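PDB 3TQK: phospho-2-dehydro-3-deoxyheptonate aldolase from Francisella tularensis, which probably catalyses the condensation of phosphoenolpyruvate with D-erythrose 4-phosphate to DAHP, the first step of chorismate biosynthesis. Local coordinates for residues H81-I86 / M336-V341; I159-V164 / N184-D189; K27-T32 / L130-L135. One frame throughout, in Å; residues are numbered along the deposited sequence.

Interaction 1. Residues H81-I86 / M336-V341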
loop_
_atom_site.group_PDB
_atom_site.type_symbol
_atom_site.label_atom_id
_atom_site.label_comp_id
_atom_site.label_asym_id
_atom_site.label_seq_id
_atom_site.Cartn_x
_atom_site.Cartn_y
_atom_site.Cartn_z
ATOM N N HIS A 81 36.446 1.767 -2.297
ATOM C CA HIS A 81 35.652 2.746 -3.048
ATOM C C HIS A 81 35.865 2.711 -4.576
ATOM O O HIS A 81 35.026 3.213 -5.331
ATOM C CB HIS A 81 35.909 4.159 -2.514
ATOM C CG HIS A 81 37.221 4.726 -2.942
ATOM N ND1 HIS A 81 38.389 4.507 -2.243
ATOM C CD2 HIS A 81 37.558 5.482 -4.013
ATOM C CE1 HIS A 81 39.388 5.114 -2.861
ATOM N NE2 HIS A 81 38.910 5.717 -3.935
ATOM N N LYS A 82 36.982 2.146 -5.023
ATOM C CA LYS A 82 37.205 1.954 -6.456
ATOM C C LYS A 82 36.308 0.846 -7.026
ATOM O O LYS A 82 36.022 0.839 -8.230
ATOM C CB LYS A 82 38.673 1.631 -6.752
ATOM C CG LYS A 82 39.629 2.752 -6.356
ATOM C CD LYS A 82 41.076 2.427 -6.719
ATOM C CE LYS A 82 42.049 2.843 -5.614
ATOM N NZ LYS A 82 43.466 2.436 -5.925
ATOM N N ASP A 83 35.862 -0.064 -6.151
ATOM C CA ASP A 83 35.097 -1.254 -6.542
ATOM C C ASP A 83 33.644 -1.257 -6.093
ATOM O O ASP A 83 32.809 -1.900 -6.710
ATOM C CB ASP A 83 35.788 -2.492 -5.970
ATOM C CG ASP A 83 37.195 -2.643 -6.483
ATOM O OD1 ASP A 83 37.375 -2.416 -7.695
ATOM O OD2 ASP A 83 38.111 -2.984 -5.700
ATOM N N ILE A 84 33.348 -0.515 -5.036
ATOM C CA ILE A 84 32.085 -0.631 -4.320
ATOM C C ILE A 84 31.599 0.743 -3.889
ATOM O O ILE A 84 32.392 1.548 -3.418
ATOM C CB ILE A 84 32.318 -1.481 -3.052
ATOM C CG1 ILE A 84 32.181 -2.962 -3.354
ATOM C CG2 ILE A 84 31.346 -1.149 -1.969
ATOM C CD1 ILE A 84 32.564 -3.805 -2.133
ATOM N N LEU A 85 30.305 1.009 -4.045
ATOM C CA LEU A 85 29.688 2.187 -3.435
ATOM C C LEU A 85 28.925 1.721 -2.197
ATOM O O LEU A 85 27.948 0.978 -2.315
ATOM C CB LEU A 85 28.745 2.896 -4.404
ATOM C CG LEU A 85 28.041 4.149 -3.860
ATOM C CD1 LEU A 85 29.046 5.244 -3.469
ATOM C CD2 LEU A 85 27.026 4.695 -4.865
ATOM N N ILE A 86 29.396 2.137 -1.019
ATOM C CA ILE A 86 28.790 1.755 0.250
ATOM C C ILE A 86 27.766 2.796 0.635
ATOM O O ILE A 86 28.066 3.996 0.661
ATOM C CB ILE A 86 29.831 1.611 1.383
ATOM C CG1 ILE A 86 30.713 0.384 1.135
ATOM C CG2 ILE A 86 29.135 1.456 2.725
ATOM C CD1 ILE A 86 31.962 0.346 1.952
HETATM N N MSE A 336 34.745 -9.934 -0.633
HETATM C CA MSE A 336 34.213 -10.803 -1.677
HETATM C C MSE A 336 33.645 -10.012 -2.847
HETATM O O MSE A 336 33.856 -10.386 -3.999
HETATM C CB MSE A 336 33.118 -11.707 -1.122
HETATM C CG MSE A 336 33.621 -12.805 -0.218
HETATM SE SE MSE A 336 32.155 -13.529 0.831
HETATM C CE MSE A 336 31.221 -14.487 -0.593
ATOM N N LEU A 337 32.910 -8.943 -2.545
ATOM C CA LEU A 337 32.291 -8.115 -3.584
ATOM C C LEU A 337 33.331 -7.341 -4.405
ATOM O O LEU A 337 33.199 -7.223 -5.628
ATOM C CB LEU A 337 31.267 -7.151 -2.984
ATOM C CG LEU A 337 29.934 -7.813 -2.631
ATOM C CD1 LEU A 337 29.204 -7.022 -1.584
ATOM C CD2 LEU A 337 29.064 -7.978 -3.873
ATOM N N ALA A 338 34.355 -6.828 -3.723
ATOM C CA ALA A 338 35.407 -6.071 -4.375
ATOM C C ALA A 338 36.210 -6.979 -5.303
ATOM O O ALA A 338 36.624 -6.547 -6.376
ATOM C CB ALA A 338 36.315 -5.401 -3.339
ATOM N N GLU A 339 36.417 -8.234 -4.902
ATOM C CA GLU A 339 37.091 -9.193 -5.772
ATOM C C GLU A 339 36.233 -9.490 -6.995
ATOM O O GLU A 339 36.740 -9.531 -8.113
ATOM C CB GLU A 339 37.415 -10.504 -5.048
ATOM C CG GLU A 339 38.480 -11.316 -5.793
ATOM C CD GLU A 339 38.702 -12.720 -5.243
ATOM O OE1 GLU A 339 37.841 -13.252 -4.500
ATOM O OE2 GLU A 339 39.759 -13.303 -5.568
ATOM N N ALA A 340 34.939 -9.713 -6.769
ATOM C CA ALA A 340 33.987 -9.938 -7.850
ATOM C C ALA A 340 34.075 -8.850 -8.915
ATOM O O ALA A 340 34.079 -9.153 -10.105
ATOM C CB ALA A 340 32.567 -10.009 -7.300
ATOM N N VAL A 341 34.138 -7.591 -8.485
ATOM C CA VAL A 341 34.225 -6.463 -9.406
ATOM C C VAL A 341 35.577 -6.451 -10.125
ATOM O O VAL A 341 35.634 -6.239 -11.341
ATOM C CB VAL A 341 33.989 -5.115 -8.691
ATOM C CG1 VAL A 341 34.291 -3.933 -9.625
ATOM C CG2 VAL A 341 32.557 -5.033 -8.182
#

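Interaction 2. Residues I159-V164 / N184-D189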
loop_
_atom_site.group_PDB
_atom_site.type_symbol
_atom_site.label_atom_id
_atom_site.label_comp_id
_atom_site.label_asym_id
_atom_site.label_seq_id
_atom_site.Cartn_x
_atom_site.Cartn_y
_atom_site.Cartn_z
ATOM N N ILE A 159 10.937 0.986 -1.835
ATOM C CA ILE A 159 9.540 0.661 -1.609
ATOM C C ILE A 159 9.512 -0.810 -1.235
ATOM O O ILE A 159 10.059 -1.652 -1.956
ATOM C CB ILE A 159 8.686 0.912 -2.859
ATOM C CG1 ILE A 159 8.812 2.377 -3.307
ATOM C CG2 ILE A 159 7.215 0.560 -2.600
ATOM C CD1 ILE A 159 8.422 3.385 -2.218
ATOM N N GLY A 160 8.889 -1.124 -0.102
ATOM C CA GLY A 160 8.918 -2.486 0.439
ATOM C C GLY A 160 8.049 -3.462 -0.320
ATOM O O GLY A 160 7.227 -3.064 -1.147
ATOM N N ALA A 161 8.243 -4.746 -0.048
ATOM C CA ALA A 161 7.501 -5.809 -0.714
ATOM C C ALA A 161 5.991 -5.671 -0.518
ATOM O O ALA A 161 5.207 -6.040 -1.393
ATOM C CB ALA A 161 7.963 -7.176 -0.197
ATOM N N ARG A 162 5.599 -5.155 0.643
ATOM C CA ARG A 162 4.205 -5.060 1.011
ATOM C C ARG A 162 3.460 -3.889 0.359
ATOM O O ARG A 162 2.219 -3.872 0.384
ATOM C CB ARG A 162 4.079 -4.999 2.535
ATOM C CG ARG A 162 4.286 -6.361 3.178
ATOM C CD ARG A 162 4.213 -6.340 4.678
ATOM N NE ARG A 162 3.011 -5.664 5.187
ATOM C CZ ARG A 162 2.564 -5.763 6.439
ATOM N NH1 ARG A 162 3.194 -6.533 7.326
ATOM N NH2 ARG A 162 1.463 -5.104 6.806
ATOM N N THR A 163 4.203 -2.931 -0.213
ATOM C CA THR A 163 3.605 -1.751 -0.836
ATOM C C THR A 163 3.957 -1.606 -2.328
ATOM O O THR A 163 3.697 -0.563 -2.926
ATOM C CB THR A 163 3.991 -0.478 -0.072
ATOM O OG1 THR A 163 5.388 -0.495 0.208
ATOM C CG2 THR A 163 3.230 -0.397 1.246
ATOM N N VAL A 164 4.486 -2.677 -2.929
ATOM C CA VAL A 164 4.965 -2.643 -4.304
ATOM C C VAL A 164 3.815 -2.509 -5.312
ATOM O O VAL A 164 4.004 -1.954 -6.390
ATOM C CB VAL A 164 5.829 -3.901 -4.650
ATOM C CG1 VAL A 164 4.978 -5.152 -4.692
ATOM C CG2 VAL A 164 6.552 -3.701 -5.993
ATOM N N ASN A 184 10.330 -7.082 -4.870
ATOM C CA ASN A 184 9.316 -7.969 -5.417
ATOM C C ASN A 184 8.313 -8.297 -4.322
ATOM O O ASN A 184 8.544 -7.988 -3.154
ATOM C CB ASN A 184 9.920 -9.210 -6.070
ATOM C CG ASN A 184 10.546 -10.169 -5.085
ATOM O OD1 ASN A 184 9.848 -10.857 -4.339
ATOM N ND2 ASN A 184 11.866 -10.270 -5.125
ATOM N N ALA A 185 7.180 -8.858 -4.710
ATOM C CA ALA A 185 6.082 -9.098 -3.779
ATOM C C ALA A 185 6.410 -10.184 -2.747
ATOM O O ALA A 185 7.277 -11.033 -2.978
ATOM C CB ALA A 185 4.810 -9.462 -4.556
ATOM N N THR A 186 5.687 -10.175 -1.623
ATOM C CA THR A 186 5.939 -11.149 -0.555
ATOM C C THR A 186 5.768 -12.593 -1.046
ATOM O O THR A 186 6.423 -13.498 -0.539
ATOM C CB THR A 186 5.064 -10.891 0.694
ATOM O OG1 THR A 186 3.678 -11.034 0.365
ATOM C CG2 THR A 186 5.314 -9.490 1.260
ATOM N N ASN A 187 4.907 -12.794 -2.046
ATOM C CA ASN A 187 4.710 -14.116 -2.675
ATOM C C ASN A 187 5.825 -14.532 -3.645
ATOM O O ASN A 187 5.888 -15.689 -4.063
ATOM C CB ASN A 187 3.368 -14.156 -3.422
ATOM C CG ASN A 187 3.277 -13.098 -4.503
ATOM O OD1 ASN A 187 4.140 -13.008 -5.363
ATOM N ND2 ASN A 187 2.271 -12.249 -4.418
ATOM N N GLY A 188 6.667 -13.581 -4.031
ATOM C CA GLY A 188 7.778 -13.831 -4.946
ATOM C C GLY A 188 7.634 -13.188 -6.317
ATOM O O GLY A 188 8.564 -13.250 -7.110
ATOM N N ASP A 189 6.488 -12.557 -6.596
ATOM C CA ASP A 189 6.190 -12.019 -7.936
ATOM C C ASP A 189 7.083 -10.824 -8.279
ATOM O O ASP A 189 7.035 -9.801 -7.612
ATOM C CB ASP A 189 4.708 -11.611 -8.060
ATOM C CG ASP A 189 4.267 -11.416 -9.513
ATOM O OD1 ASP A 189 4.778 -10.516 -10.195
ATOM O OD2 ASP A 189 3.398 -12.173 -9.989
HETATM O O HOH W 1 3.464 -8.101 -1.772
#

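Interaction 3. Residues K27-T32 / L130-L135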
loop_
_atom_site.group_PDB
_atom_site.type_symbol
_atom_site.label_atom_id
_atom_site.label_comp_id
_atom_site.label_asym_id
_atom_site.label_seq_id
_atom_site.Cartn_x
_atom_site.Cartn_y
_atom_site.Cartn_z
ATOM N N LYS A 27 26.489 21.495 5.086
ATOM C CA LYS A 27 27.158 21.550 3.781
ATOM C C LYS A 27 27.745 20.193 3.408
ATOM O O LYS A 27 27.559 19.732 2.283
ATOM C CB LYS A 27 28.245 22.633 3.748
ATOM C CG LYS A 27 28.832 22.906 2.325
ATOM C CD LYS A 27 29.875 24.053 2.333
ATOM C CE LYS A 27 30.658 24.125 1.011
ATOM N NZ LYS A 27 31.693 25.206 0.998
ATOM N N THR A 28 28.443 19.549 4.341
ATOM C CA THR A 28 29.003 18.233 4.071
ATOM C C THR A 28 27.907 17.231 3.707
ATOM O O THR A 28 28.072 16.433 2.780
ATOM C CB THR A 28 29.838 17.687 5.249
ATOM O OG1 THR A 28 30.913 18.589 5.528
ATOM C CG2 THR A 28 30.445 16.314 4.901
ATOM N N SER A 29 26.790 17.293 4.427
ATOM C CA SER A 29 25.630 16.475 4.119
ATOM C C SER A 29 25.149 16.722 2.688
ATOM O O SER A 29 24.954 15.781 1.940
ATOM C CB SER A 29 24.490 16.726 5.122
ATOM O OG SER A 29 24.845 16.295 6.427
ATOM N N PHE A 30 24.963 17.988 2.323
ATOM C CA PHE A 30 24.490 18.352 0.993
ATOM C C PHE A 30 25.376 17.732 -0.098
ATOM O O PHE A 30 24.879 17.145 -1.076
ATOM C CB PHE A 30 24.474 19.869 0.846
ATOM C CG PHE A 30 24.188 20.342 -0.550
ATOM C CD1 PHE A 30 22.896 20.304 -1.061
ATOM C CD2 PHE A 30 25.207 20.840 -1.354
ATOM C CE1 PHE A 30 22.619 20.749 -2.357
ATOM C CE2 PHE A 30 24.946 21.282 -2.657
ATOM C CZ PHE A 30 23.650 21.240 -3.155
ATOM N N GLU A 31 26.685 17.852 0.098
ATOM C CA GLU A 31 27.656 17.398 -0.887
ATOM C C GLU A 31 27.756 15.885 -0.952
ATOM O O GLU A 31 27.933 15.331 -2.038
ATOM C CB GLU A 31 29.024 18.036 -0.626
ATOM C CG GLU A 31 28.976 19.546 -0.851
ATOM C CD GLU A 31 30.207 20.289 -0.396
ATOM O OE1 GLU A 31 31.092 19.688 0.263
ATOM O OE2 GLU A 31 30.273 21.505 -0.700
ATOM N N THR A 32 27.617 15.218 0.193
ATOM C CA THR A 32 27.571 13.760 0.225
ATOM C C THR A 32 26.356 13.239 -0.542
ATOM O O THR A 32 26.466 12.278 -1.311
ATOM C CB THR A 32 27.547 13.228 1.676
ATOM O OG1 THR A 32 28.732 13.641 2.350
ATOM C CG2 THR A 32 27.463 11.689 1.726
ATOM N N LEU A 130 25.029 11.140 10.082
ATOM C CA LEU A 130 25.661 10.150 9.210
ATOM C C LEU A 130 26.163 10.757 7.894
ATOM O O LEU A 130 27.318 10.535 7.505
ATOM C CB LEU A 130 24.696 9.003 8.927
ATOM C CG LEU A 130 24.322 8.148 10.143
ATOM C CD1 LEU A 130 23.179 7.208 9.791
ATOM C CD2 LEU A 130 25.514 7.368 10.630
ATOM N N THR A 131 25.305 11.517 7.216
ATOM C CA THR A 131 25.674 12.171 5.973
ATOM C C THR A 131 26.743 13.230 6.199
ATOM O O THR A 131 27.602 13.449 5.328
ATOM C CB THR A 131 24.478 12.837 5.294
ATOM O OG1 THR A 131 23.841 13.717 6.221
ATOM C CG2 THR A 131 23.488 11.779 4.765
ATOM N N ASN A 132 26.699 13.875 7.368
ATOM C CA ASN A 132 27.726 14.840 7.736
ATOM C C ASN A 132 29.091 14.185 7.958
ATOM O O ASN A 132 30.128 14.841 7.841
ATOM C CB ASN A 132 27.305 15.638 8.969
ATOM C CG ASN A 132 28.171 16.846 9.194
ATOM O OD1 ASN A 132 28.756 17.006 10.259
ATOM N ND2 ASN A 132 28.284 17.697 8.171
HETATM N N MSE A 133 29.091 12.892 8.269
HETATM C CA MSE A 133 30.333 12.112 8.323
HETATM C C MSE A 133 30.809 11.685 6.928
HETATM O O MSE A 133 31.871 11.081 6.797
HETATM C CB MSE A 133 30.141 10.848 9.165
HETATM C CG MSE A 133 29.955 11.075 10.654
HETATM SE SE MSE A 133 29.219 9.452 11.452
HETATM C CE MSE A 133 30.346 8.161 10.523
ATOM N N GLY A 134 30.008 11.971 5.903
ATOM C CA GLY A 134 30.350 11.616 4.528
ATOM C C GLY A 134 29.803 10.271 4.073
ATOM O O GLY A 134 30.256 9.745 3.058
ATOM N N LEU A 135 28.839 9.718 4.821
ATOM C CA LEU A 135 28.236 8.421 4.508
ATOM C C LEU A 135 26.899 8.612 3.824
ATOM O O LEU A 135 25.981 9.184 4.409
ATOM C CB LEU A 135 27.980 7.587 5.775
ATOM C CG LEU A 135 29.057 6.615 6.246
ATOM C CD1 LEU A 135 28.702 6.083 7.659
ATOM C CD2 LEU A 135 29.254 5.471 5.263
HETATM O O HOH W 2 29.260 20.603 7.542
#

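Interaction 1. Residues H81-I86 / M336-V341
Helix 327-344, the last helix of the (βα)8 barrel, reaches here the start of barrel strand 84-89 and so joins the C-terminal end of the fold to its second strand. Ile84 opens that strand. Its CG1 lies beside the backbone N and the chain then runs on extended (chi2 174°), carrying the tip to the helix: Ile84 CD1 rests 3.7 Å from Leu337 CB, the two side chains crossing at about a right angle, and 3.9 Å from Ala338 N. One residue earlier, the CB of Asp83 points at the helix. Asp83 OD2 lies 3.8 Å from Ala338 CB, while Asp83 OD1 is 3.9 Å from Val341 CG1. Val341 CG2, the other branch, lies 3.5 Å from Asp83 O. Val53 of strand 51-56 touches both Ile84 and Leu337. The buried carboxylate finds its polar partners further on: OD2 accepts from Gln342 NE2 in the last turn of the helix, and OD1 forms a salt bridge with Arg345, just past its end, which also binds Lys82 O. Between the segments the contact is van der Waals packing, apolar at Ile84 and with Asp83 oxygens against methyl groups, and the arginine probably keeps Asp83 ionised despite burial.

Interaction 2. Residues I159-V164 / N184-D189
Ile159 ends barrel strand 156-159, bonded through its backbone to Gly181 and Lys183 of strand 179-183; the loops that follow these two strands, at their C-terminal ends, meet here. Gly160 O accepts from Thr163 N at 3.2 Å, which folds the first loop back on itself. Ala161 points its methyl group at the second loop, where Ala161 CB comes within 3.1 Å of Asn184 O, a tight approach, and within 3.8 Å of Thr186 CG2. A water donates to Ala161 O at 2.7 Å and accepts from Thr186 N at 3.0 Å. Arg162 starts away from the second loop, yet Arg162 CG lies 3.8 Å from Thr186 CG2, the two side chains crossing obliquely. Its guanidinium group bonds Arg96 O of its own chain through NH1 and Glu165 O of the second subunit through NE. Val164 CG1, in the crowded position between backbone N and carbonyl carbon (chi1 69°), lies 4.2 Å from Ala185 CA. Ala185 opens a type I turn closed at Gly188. Thr186 OG1 bonds Glu165 of the second subunit. Across the two loops the polar link is a bridging water; the rest is van der Waals packing of aliphatic carbons, with one methyl pressed against a carbonyl oxygen.

Interaction 3. Residues K27-T32 / L130-L135
Three hydroxyl side chains of helix 27-45 face the C-terminal end of helix 116-132, each with its oxygen beside its own backbone N. Ser29 and Thr131 meet tip to tip: their hydroxyls are hydrogen-bonded, Ser29 OG to Thr131 OG1 2.8 Å. Thr131 OG1 sits in the crowded position between backbone N and carbonyl carbon (chi1 54°), turned back to the carbonyls of Leu127 and Ser128 in its own helix. Thr28 and Asn132 cross at about a right angle, and the amide end of Asn132 reaches the threonine, with Asn132 ND2 3.3 Å from Thr28 CB. Thr28 CG2 rests against the backbone carbonyl O of Asn132, and a water that accepts from Asn132 ND2 also bonds Thr28 OG1. Beyond them the second helix ends in a Schellman motif: Gly134, at phi 93°, sends its N-H to Thr131 O, and Leu135 N bonds Leu130 O. This turn leads into barrel strand 137-140. Thr32 stands over it, with Thr32 CG2 3.6 Å from Gly134 C and Thr32 OG1 3.4 Å from Gly134 CA. Thr32 OG1 lies between two carbonyls, 2.9 Å from Thr28 O and 3.2 Å from Thr131 O. Its single proton can serve either carbonyl, and Thr131 O takes Gly134 N as well.

How the interactions relate
Interactions 1 and 3 both lie where barrel strands begin, whereas interaction 2 belongs to the loops at the C-terminal ends of the strands, the side that holds the manganese site of Cys58, His266, Glu299 and Asp322. The side chain of Ala161 is about 8 Å from that of His266 and about 11 Å from the metal. Interactions 1 and 3 come within about 5 Å of each other at their nearest atoms without touching, and Leu85 packs on helix 27-45, which connects the two regions. Interaction 2 stays apart, with nearest atoms about 17 Å from interaction 1 and about 18 Å from interaction 3. Of the three, it alone is touched by the second subunit.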